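Local coordinates for protein serine racemase (Enterococcus faecalis, PDB 4ECL) that belongs to the alanine racemase family, whose members join a TIM-type alpha/beta barrel to a C-terminal domain rich in beta strands, and represents the cytoplasmic part of VanTG, at residues L9-N14 / L368-R373; L241-S246 / I336-K341; S181-L186 / P197-Q202. All blocks are in the same frame, centred on the assembly; numbering follows the deposited sequence.

Interaction 1. Residues L9-N14 / L368-R373; sequences LEINLN and LNIIRR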
loop_
_atom_site.group_PDB
_atom_site.type_symbol
_atom_site.label_atom_id
_atom_site.label_comp_id
_atom_site.label_asym_id
_atom_site.label_seq_id
_atom_site.Cartn_x
_atom_site.Cartn_y
_atom_site.Cartn_z
ATOM N N LEU A 9 0.092 -13.065 -5.195
ATOM C CA LEU A 9 -1.242 -12.955 -5.746
ATOM C C LEU A 9 -1.350 -13.920 -6.907
ATOM O O LEU A 9 -0.404 -14.088 -7.680
ATOM C CB LEU A 9 -1.519 -11.539 -6.245
ATOM C CG LEU A 9 -1.585 -10.437 -5.187
ATOM C CD1 LEU A 9 -1.539 -9.076 -5.845
ATOM C CD2 LEU A 9 -2.842 -10.585 -4.347
ATOM N N GLU A 10 -2.514 -14.547 -7.022
ATOM C CA GLU A 10 -2.785 -15.477 -8.099
ATOM C C GLU A 10 -3.920 -14.872 -8.901
ATOM O O GLU A 10 -4.967 -14.532 -8.348
ATOM C CB GLU A 10 -3.177 -16.850 -7.529
ATOM C CG GLU A 10 -2.101 -17.906 -7.646
ATOM C CD GLU A 10 -2.594 -19.303 -7.266
ATOM O OE1 GLU A 10 -1.813 -20.059 -6.652
ATOM O OE2 GLU A 10 -3.755 -19.639 -7.586
ATOM N N ILE A 11 -3.682 -14.679 -10.194
ATOM C CA ILE A 11 -4.636 -14.008 -11.078
ATOM C C ILE A 11 -5.307 -15.029 -11.995
ATOM O O ILE A 11 -4.651 -15.622 -12.861
ATOM C CB ILE A 11 -3.928 -12.949 -11.943
ATOM C CG1 ILE A 11 -3.226 -11.923 -11.058
ATOM C CG2 ILE A 11 -4.920 -12.239 -12.845
ATOM C CD1 ILE A 11 -4.162 -11.215 -10.104
ATOM N N ASN A 12 -6.606 -15.251 -11.792
ATOM C CA ASN A 12 -7.322 -16.246 -12.585
ATOM C C ASN A 12 -7.744 -15.642 -13.928
ATOM O O ASN A 12 -8.801 -15.000 -14.037
ATOM C CB ASN A 12 -8.535 -16.796 -11.826
ATOM C CG ASN A 12 -9.186 -17.995 -12.543
ATOM O OD1 ASN A 12 -9.129 -18.103 -13.766
ATOM N ND2 ASN A 12 -9.787 -18.902 -11.774
ATOM N N LEU A 13 -6.910 -15.848 -14.944
ATOM C CA LEU A 13 -7.148 -15.253 -16.257
ATOM C C LEU A 13 -8.413 -15.797 -16.930
ATOM O O LEU A 13 -9.084 -15.090 -17.676
ATOM C CB LEU A 13 -5.925 -15.436 -17.158
ATOM C CG LEU A 13 -4.735 -14.564 -16.772
ATOM C CD1 LEU A 13 -3.665 -14.652 -17.842
ATOM C CD2 LEU A 13 -5.141 -13.107 -16.525
ATOM N N ASN A 14 -8.735 -17.053 -16.665
ATOM C CA ASN A 14 -9.967 -17.618 -17.172
ATOM C C ASN A 14 -11.164 -16.882 -16.613
ATOM O O ASN A 14 -12.103 -16.592 -17.337
ATOM C CB ASN A 14 -10.064 -19.107 -16.842
ATOM C CG ASN A 14 -9.480 -19.971 -17.928
ATOM O OD1 ASN A 14 -10.184 -20.380 -18.855
ATOM N ND2 ASN A 14 -8.183 -20.238 -17.838
ATOM N N LEU A 368 4.456 -8.126 -3.126
ATOM C CA LEU A 368 3.805 -9.405 -3.441
ATOM C C LEU A 368 4.130 -9.846 -4.854
ATOM O O LEU A 368 4.024 -9.055 -5.783
ATOM C CB LEU A 368 2.285 -9.268 -3.306
ATOM C CG LEU A 368 1.717 -9.074 -1.900
ATOM C CD1 LEU A 368 0.225 -8.766 -1.949
ATOM C CD2 LEU A 368 1.989 -10.325 -1.078
ATOM N N ASN A 369 4.491 -11.117 -5.036
ATOM C CA ASN A 369 4.704 -11.620 -6.386
ATOM C C ASN A 369 3.364 -11.883 -7.057
ATOM O O ASN A 369 2.378 -12.174 -6.389
ATOM C CB ASN A 369 5.581 -12.870 -6.387
ATOM C CG ASN A 369 7.024 -12.562 -6.014
ATOM O OD1 ASN A 369 7.506 -12.952 -4.944
ATOM N ND2 ASN A 369 7.719 -11.849 -6.896
ATOM N N ILE A 370 3.321 -11.756 -8.376
ATOM C CA ILE A 370 2.068 -11.972 -9.102
ATOM C C ILE A 370 2.172 -13.133 -10.079
ATOM O O ILE A 370 3.050 -13.155 -10.940
ATOM C CB ILE A 370 1.600 -10.701 -9.833
ATOM C CG1 ILE A 370 1.426 -9.563 -8.825
ATOM C CG2 ILE A 370 0.313 -10.972 -10.577
ATOM C CD1 ILE A 370 0.725 -8.354 -9.379
ATOM N N ILE A 371 1.278 -14.104 -9.922
ATOM C CA ILE A 371 1.277 -15.295 -10.758
ATOM C C ILE A 371 -0.054 -15.496 -11.498
ATOM O O ILE A 371 -1.129 -15.418 -10.897
ATOM C CB ILE A 371 1.606 -16.556 -9.923
ATOM C CG1 ILE A 371 3.110 -16.647 -9.667
ATOM C CG2 ILE A 371 1.161 -17.810 -10.627
ATOM C CD1 ILE A 371 3.554 -15.960 -8.407
ATOM N N ARG A 372 0.028 -15.756 -12.801
ATOM C CA ARG A 372 -1.160 -16.044 -13.614
ATOM C C ARG A 372 -1.657 -17.459 -13.368
ATOM O O ARG A 372 -0.860 -18.370 -13.197
ATOM C CB ARG A 372 -0.856 -15.891 -15.110
ATOM C CG ARG A 372 -0.251 -14.558 -15.494
ATOM C CD ARG A 372 -0.019 -14.452 -16.995
ATOM N NE ARG A 372 0.661 -13.204 -17.332
ATOM C CZ ARG A 372 1.949 -13.116 -17.654
ATOM N NH1 ARG A 372 2.702 -14.212 -17.710
ATOM N NH2 ARG A 372 2.481 -11.934 -17.935
ATOM N N ARG A 373 -2.975 -17.634 -13.357
ATOM C CA ARG A 373 -3.586 -18.961 -13.311
ATOM C C ARG A 373 -4.852 -19.015 -14.173
ATOM O O ARG A 373 -4.876 -18.545 -15.314
ATOM C CB ARG A 373 -3.917 -19.358 -11.871
ATOM C CG ARG A 373 -2.698 -19.578 -10.986
ATOM C CD ARG A 373 -1.896 -20.794 -11.442
ATOM N NE ARG A 373 -0.671 -20.971 -10.665
ATOM C CZ ARG A 373 -0.629 -21.527 -9.460
ATOM N NH1 ARG A 373 -1.748 -21.956 -8.888
ATOM N NH2 ARG A 373 0.529 -21.653 -8.824
#
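Glu10 and Arg373 meet because of two torsions: the Glu10 CG sits off a staggered position (chi1 -106°), while Arg373 bends at CD (chi2 -67°), and the two side chains then cross beside the strands. Their aliphatic parts touch, CG of Glu10 lying 3.8 Å from CG of Arg373. Glu10 OE1 comes within 2.9 Å of Arg373 NH1, but from over a face of the guanidinium, with the carboxylate and guanidinium planes 43° apart. This is a salt bridge of charge alone, since no N-H points at the oxygen.

The firmer hold is in the backbone, where 9-11 and 369-372 run side by side as parallel strands. Leu9 N donates to Asn369 O at 2.7 Å, and Leu9 O accepts from Ile371 N at 2.8 Å; Ile11 continues the ladder, its N to Ile371 O and its O from Arg373 N. The first strand thus joins the last in the mixed sheet, while Glu10 bonds by backbone to Ser246 of strand 245-257 on the other edge of 7-11. Leu13 N reaches Arg373 O only weakly, at 3.4 Å. Here helix 13-25 starts, and Asn12, whose short amide suits an N-cap, accepts the N-H of Asn15, in the first turn, with its OD1.

Leu9, Ile11 and Ile370 share the other face from Glu10 and Ile371. The beta-branched isoleucines suit extended backbone, and the leucines add bulk: Ile11 CG1 packs against Ile370 CG2 at 3.7 Å, and Leu9 CG meets Leu368 CD1 at 4.1 Å. Leu13 CD1 rests on the extended Arg372 chain, nearest CD at 3.7 Å. The chemistry implies that main-chain bonds and largely buried hydrocarbon hold most of the contact, the ion pair to a poorly ordered arginine adding a looser electrostatic attraction.

Interaction 2. Residues L241-S246 / I336-K341; sequences LRPVLS and IGKDGK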
loop_
_atom_site.group_PDB
_atom_site.type_symbol
_atom_site.label_atom_id
_atom_site.label_comp_id
_atom_site.label_asym_id
_atom_site.label_seq_id
_atom_site.Cartn_x
_atom_site.Cartn_y
_atom_site.Cartn_z
ATOM N N LEU A 241 -20.467 -12.745 -12.383
ATOM C CA LEU A 241 -19.077 -12.291 -12.365
ATOM C C LEU A 241 -18.245 -13.163 -11.421
ATOM O O LEU A 241 -18.707 -13.556 -10.344
ATOM C CB LEU A 241 -19.010 -10.821 -11.951
ATOM C CG LEU A 241 -19.780 -9.897 -12.893
ATOM C CD1 LEU A 241 -19.914 -8.513 -12.293
ATOM C CD2 LEU A 241 -19.089 -9.849 -14.254
ATOM N N ARG A 242 -17.025 -13.489 -11.830
ATOM C CA ARG A 242 -16.221 -14.421 -11.047
ATOM C C ARG A 242 -14.917 -13.766 -10.571
ATOM O O ARG A 242 -14.271 -13.062 -11.341
ATOM C CB ARG A 242 -15.955 -15.689 -11.854
ATOM C CG ARG A 242 -17.250 -16.412 -12.255
ATOM C CD ARG A 242 -17.005 -17.683 -13.042
ATOM N NE ARG A 242 -18.269 -18.273 -13.476
ATOM C CZ ARG A 242 -18.399 -19.075 -14.528
ATOM N NH1 ARG A 242 -17.344 -19.385 -15.272
ATOM N NH2 ARG A 242 -19.594 -19.558 -14.844
ATOM N N PRO A 243 -14.531 -14.005 -9.300
ATOM C CA PRO A 243 -13.353 -13.341 -8.714
ATOM C C PRO A 243 -12.063 -13.716 -9.437
ATOM O O PRO A 243 -11.817 -14.896 -9.717
ATOM C CB PRO A 243 -13.322 -13.873 -7.274
ATOM C CG PRO A 243 -14.093 -15.162 -7.314
ATOM C CD PRO A 243 -15.161 -14.945 -8.357
ATOM N N VAL A 244 -11.262 -12.707 -9.748
ATOM C CA VAL A 244 -10.025 -12.899 -10.493
ATOM C C VAL A 244 -8.808 -13.081 -9.574
ATOM O O VAL A 244 -7.888 -13.856 -9.882
ATOM C CB VAL A 244 -9.788 -11.711 -11.454
ATOM C CG1 VAL A 244 -8.419 -11.808 -12.127
ATOM C CG2 VAL A 244 -10.905 -11.648 -12.498
ATOM N N LEU A 245 -8.808 -12.372 -8.444
ATOM C CA LEU A 245 -7.629 -12.336 -7.579
ATOM C C LEU A 245 -7.683 -13.292 -6.396
ATOM O O LEU A 245 -8.686 -13.367 -5.686
ATOM C CB LEU A 245 -7.397 -10.908 -7.067
ATOM C CG LEU A 245 -6.202 -10.630 -6.147
ATOM C CD1 LEU A 245 -5.677 -9.219 -6.384
ATOM C CD2 LEU A 245 -6.579 -10.811 -4.670
ATOM N N SER A 246 -6.577 -13.993 -6.161
ATOM C CA SER A 246 -6.378 -14.688 -4.898
ATOM C C SER A 246 -5.122 -14.179 -4.218
ATOM O O SER A 246 -4.167 -13.802 -4.895
ATOM C CB SER A 246 -6.242 -16.193 -5.123
ATOM O OG SER A 246 -7.500 -16.755 -5.399
ATOM N N ILE A 336 -7.182 -14.613 0.583
ATOM C CA ILE A 336 -8.294 -14.199 -0.260
ATOM C C ILE A 336 -8.382 -15.257 -1.332
ATOM O O ILE A 336 -7.377 -15.544 -1.987
ATOM C CB ILE A 336 -8.037 -12.839 -0.953
ATOM C CG1 ILE A 336 -8.001 -11.694 0.061
ATOM C CG2 ILE A 336 -9.122 -12.562 -2.000
ATOM C CD1 ILE A 336 -7.623 -10.349 -0.549
ATOM N N GLY A 337 -9.564 -15.848 -1.507
ATOM C CA GLY A 337 -9.740 -16.893 -2.500
ATOM C C GLY A 337 -10.409 -18.165 -1.992
ATOM O O GLY A 337 -11.026 -18.173 -0.923
ATOM N N LYS A 338 -10.285 -19.241 -2.767
ATOM C CA LYS A 338 -10.949 -20.517 -2.462
ATOM C C LYS A 338 -9.962 -21.597 -2.062
ATOM O O LYS A 338 -8.840 -21.654 -2.570
ATOM C CB LYS A 338 -11.731 -21.047 -3.670
ATOM C CG LYS A 338 -12.834 -20.165 -4.187
ATOM C CD LYS A 338 -13.550 -20.855 -5.354
ATOM C CE LYS A 338 -14.348 -19.866 -6.222
ATOM N NZ LYS A 338 -13.472 -18.918 -6.980
ATOM N N ASP A 339 -10.408 -22.470 -1.165
ATOM C CA ASP A 339 -9.629 -23.616 -0.736
ATOM C C ASP A 339 -10.603 -24.664 -0.233
ATOM O O ASP A 339 -11.399 -24.399 0.671
ATOM C CB ASP A 339 -8.655 -23.215 0.367
ATOM C CG ASP A 339 -7.725 -24.346 0.770
ATOM O OD1 ASP A 339 -7.611 -25.335 0.007
ATOM O OD2 ASP A 339 -7.099 -24.236 1.849
ATOM N N GLY A 340 -10.540 -25.853 -0.826
ATOM C CA GLY A 340 -11.498 -26.903 -0.527
ATOM C C GLY A 340 -12.886 -26.424 -0.902
ATOM O O GLY A 340 -13.100 -25.942 -2.010
ATOM N N LYS A 341 -13.828 -26.534 0.029
ATOM C CA LYS A 341 -15.196 -26.076 -0.215
ATOM C C LYS A 341 -15.421 -24.748 0.493
ATOM O O LYS A 341 -16.555 -24.297 0.646
ATOM C CB LYS A 341 -16.206 -27.107 0.291
ATOM C CG LYS A 341 -15.894 -28.549 -0.103
ATOM C CD LYS A 341 -16.062 -28.769 -1.593
ATOM C CE LYS A 341 -16.361 -30.232 -1.883
ATOM N NZ LYS A 341 -16.824 -30.441 -3.287
HETATM O O HOH W 1 -9.804 -18.640 -5.143
#
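Ser246 and Leu245 meet Ile336 and Gly337 in a small, partly buried packing contact, between the start of strand 245-257 and the corner through which the chain leaves strand 332-334 for 338-339. The two touching parts run 108° apart, so they cross instead of pairing. Their main chains meet in a bent, weak CA-H...O contact, with Ser246 CA 3.2 Å from Ile336 O. On the buried side Ile336 lies with its CG2 3.8 Å from the Leu245 carbonyl O and 4.1 Å from Leu245 CD2; two branched hydrocarbons suit this interior place.

Gly337 passes beside the serine hydroxyl, its CA 3.7 Å from Ser246 OG. At its backbone angles, with phi at 130°, a beta carbon would be jammed against the preceding carbonyl O, and would also collide with that hydroxyl. The small serine suits its side too: OG, set anti to the carbonyl carbon (chi1 -75°), hydrogen-bonds a water at 3.0 Å. That water also accepts from Lys338 N, though that bond is modelled doubtfully short. Farther out, Lys338 curls at its end to bring NZ, which has a long, weak ion pair with Glu343, 3.8 Å from CG of Pro243, the two side chains crossing at about a right angle.

Ile336 still pairs by backbone with Leu247, whereas Gly337 pairs with Ile344. The glycine thus marks the corner where the chain passes from the mixed sheet of the C-terminal domain to the small hairpin of strands 338-339 and 342-344.

Interaction 3. Residues S181-L186 / P197-Q202; sequences SFYKVL and PKVHIQ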
loop_
_atom_site.group_PDB
_atom_site.type_symbol
_atom_site.label_atom_id
_atom_site.label_comp_id
_atom_site.label_asym_id
_atom_site.label_seq_id
_atom_site.Cartn_x
_atom_site.Cartn_y
_atom_site.Cartn_z
ATOM N N SER A 181 -28.608 16.495 -16.521
ATOM C CA SER A 181 -27.728 17.640 -16.718
ATOM C C SER A 181 -26.768 17.360 -17.857
ATOM O O SER A 181 -26.450 18.243 -18.645
ATOM C CB SER A 181 -26.911 17.918 -15.455
ATOM O OG SER A 181 -27.757 18.029 -14.328
ATOM N N PHE A 182 -26.295 16.122 -17.930
ATOM C CA PHE A 182 -25.300 15.764 -18.925
ATOM C C PHE A 182 -25.848 15.896 -20.349
ATOM O O PHE A 182 -25.184 16.432 -21.237
ATOM C CB PHE A 182 -24.788 14.339 -18.683
ATOM C CG PHE A 182 -23.673 13.945 -19.594
ATOM C CD1 PHE A 182 -22.384 14.402 -19.368
ATOM C CD2 PHE A 182 -23.909 13.118 -20.675
ATOM C CE1 PHE A 182 -21.348 14.039 -20.210
ATOM C CE2 PHE A 182 -22.882 12.759 -21.520
ATOM C CZ PHE A 182 -21.601 13.221 -21.292
ATOM N N TYR A 183 -27.054 15.387 -20.572
ATOM C CA TYR A 183 -27.634 15.428 -21.911
ATOM C C TYR A 183 -28.139 16.820 -22.270
ATOM O O TYR A 183 -28.199 17.185 -23.449
ATOM C CB TYR A 183 -28.718 14.361 -22.075
ATOM C CG TYR A 183 -28.124 12.970 -22.185
ATOM C CD1 TYR A 183 -27.428 12.584 -23.324
ATOM C CD2 TYR A 183 -28.234 12.056 -21.146
ATOM C CE1 TYR A 183 -26.870 11.327 -23.430
ATOM C CE2 TYR A 183 -27.679 10.790 -21.245
ATOM C CZ TYR A 183 -26.999 10.430 -22.393
ATOM O OH TYR A 183 -26.441 9.170 -22.514
ATOM N N LYS A 184 -28.483 17.602 -21.253
ATOM C CA LYS A 184 -28.786 19.012 -21.481
ATOM C C LYS A 184 -27.581 19.685 -22.135
ATOM O O LYS A 184 -27.734 20.417 -23.122
ATOM C CB LYS A 184 -29.178 19.712 -20.184
ATOM C CG LYS A 184 -30.603 19.434 -19.738
ATOM C CD LYS A 184 -30.970 20.235 -18.489
ATOM C CE LYS A 184 -32.465 20.152 -18.174
ATOM N NZ LYS A 184 -32.964 18.743 -18.068
ATOM N N VAL A 185 -26.388 19.416 -21.605
ATOM C CA VAL A 185 -25.154 19.919 -22.209
ATOM C C VAL A 185 -25.023 19.464 -23.659
ATOM O O VAL A 185 -24.744 20.271 -24.551
ATOM C CB VAL A 185 -23.899 19.445 -21.475
ATOM C CG1 VAL A 185 -22.656 19.776 -22.305
ATOM C CG2 VAL A 185 -23.805 20.065 -20.077
ATOM N N LEU A 186 -25.217 18.168 -23.884
ATOM C CA LEU A 186 -25.140 17.602 -25.228
ATOM C C LEU A 186 -26.134 18.259 -26.201
ATOM O O LEU A 186 -25.781 18.576 -27.341
ATOM C CB LEU A 186 -25.371 16.091 -25.195
ATOM C CG LEU A 186 -24.391 15.252 -24.376
ATOM C CD1 LEU A 186 -24.430 13.806 -24.847
ATOM C CD2 LEU A 186 -22.989 15.803 -24.476
ATOM N N PRO A 197 -19.065 13.830 -30.044
ATOM C CA PRO A 197 -18.137 12.687 -30.101
ATOM C C PRO A 197 -18.628 11.488 -29.276
ATOM O O PRO A 197 -19.803 11.443 -28.900
ATOM C CB PRO A 197 -16.855 13.259 -29.498
ATOM C CG PRO A 197 -17.333 14.298 -28.537
ATOM C CD PRO A 197 -18.545 14.923 -29.205
ATOM N N LYS A 198 -17.744 10.526 -29.005
ATOM C CA LYS A 198 -18.104 9.374 -28.185
ATOM C C LYS A 198 -18.487 9.784 -26.766
ATOM O O LYS A 198 -17.886 10.685 -26.174
ATOM C CB LYS A 198 -16.969 8.348 -28.162
ATOM C CG LYS A 198 -16.570 7.871 -29.551
ATOM C CD LYS A 198 -15.622 6.682 -29.491
ATOM C CE LYS A 198 -15.450 6.054 -30.865
ATOM N NZ LYS A 198 -14.815 4.707 -30.755
ATOM N N VAL A 199 -19.500 9.118 -26.227
ATOM C CA VAL A 199 -20.021 9.448 -24.907
ATOM C C VAL A 199 -19.799 8.311 -23.909
ATOM O O VAL A 199 -19.989 7.136 -24.243
ATOM C CB VAL A 199 -21.531 9.738 -24.987
ATOM C CG1 VAL A 199 -22.136 9.883 -23.603
ATOM C CG2 VAL A 199 -21.797 10.999 -25.834
ATOM N N HIS A 200 -19.409 8.655 -22.683
ATOM C CA HIS A 200 -19.462 7.679 -21.604
ATOM C C HIS A 200 -19.823 8.301 -20.259
ATOM O O HIS A 200 -19.387 9.388 -19.930
ATOM C CB HIS A 200 -18.200 6.798 -21.547
ATOM C CG HIS A 200 -16.901 7.553 -21.586
ATOM N ND1 HIS A 200 -16.077 7.676 -20.488
ATOM C CD2 HIS A 200 -16.260 8.173 -22.607
ATOM C CE1 HIS A 200 -14.995 8.360 -20.822
ATOM N NE2 HIS A 200 -15.086 8.680 -22.100
ATOM N N ILE A 201 -20.641 7.591 -19.499
ATOM C CA ILE A 201 -21.251 8.101 -18.278
ATOM C C ILE A 201 -21.090 7.047 -17.184
ATOM O O ILE A 201 -20.986 7.366 -15.997
ATOM C CB ILE A 201 -22.770 8.342 -18.533
ATOM C CG1 ILE A 201 -22.966 9.511 -19.494
ATOM C CG2 ILE A 201 -23.548 8.616 -17.249
ATOM C CD1 ILE A 201 -24.336 9.487 -20.167
ATOM N N GLN A 202 -21.058 5.780 -17.597
ATOM C CA GLN A 202 -21.129 4.669 -16.645
ATOM C C GLN A 202 -19.798 4.066 -16.221
ATOM O O GLN A 202 -18.892 3.823 -17.034
ATOM C CB GLN A 202 -22.001 3.537 -17.200
ATOM C CG GLN A 202 -23.417 3.942 -17.547
ATOM C CD GLN A 202 -23.924 3.185 -18.734
ATOM O OE1 GLN A 202 -23.471 3.410 -19.861
ATOM N NE2 GLN A 202 -24.835 2.243 -18.494
#
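The Phe182 ring is met on one face by Ile201 CG1 and at an edge, near its plane, by Val199 CG1. The isoleucine makes a CH-pi contact, CG1 standing 4.2 Å from the centroid of the Phe182 ring and 27° off its normal. At the rim Phe182 CE2 comes within 3.6 Å of Val199 CG1, the two side chains sliding past each other in opposite directions. The Tyr183 ring has Phe182 CD2 over the centre of one face, and Ile201 CD1 approaches it obliquely. That methyl is closely packed: it lies 3.2 Å from Tyr183 OH and 3.7 Å from Phe182 CD2.

Phe182 reaches the strand because its CG is anti to the backbone N (chi1 -175°). One turn on, Leu186 meets Val199 tip to tip, CD1 to CG2 at 4.0 Å. The spacing of Phe182 and Leu186 puts both on the same side of the helix, just as Val199 and Ile201 alternate onto one side of the chain; compact branched residues against a broad ring fill the layer between. Ile157 of strand 152-158 extends it, touching both Phe182 and Leu186.

Between Val199 and Ile201, His200 has its CB directed away from the helix, and its imidazole hydrogen-bonds His123 and Arg219. The helical segment 181-186 runs nearly antiparallel to strand 198-200; helix 169-191 follows strand 152-158, giving the beta-alpha-beta crossover from which a TIM-type barrel is built.

From the N terminus, strand 7-11 enters first and waits for its parallel partner at the very end of the chain, so interaction 1 closes almost the whole polypeptide into one loop. Within it, interaction 3 closes a short helix-to-strand connection of the barrel domain, and interaction 2 follows later, closing a longer one of strands and loops; these two stand in series and do not cross. Interactions 1 and 2 touch through neighbouring strands 7-11 and 245-257 of the mixed sheet, where Asn12 N lies 2.7 Å from Val244 O. Interaction 3 stands on the other side of the chain's centre, its centre about 37 Å from each of theirs.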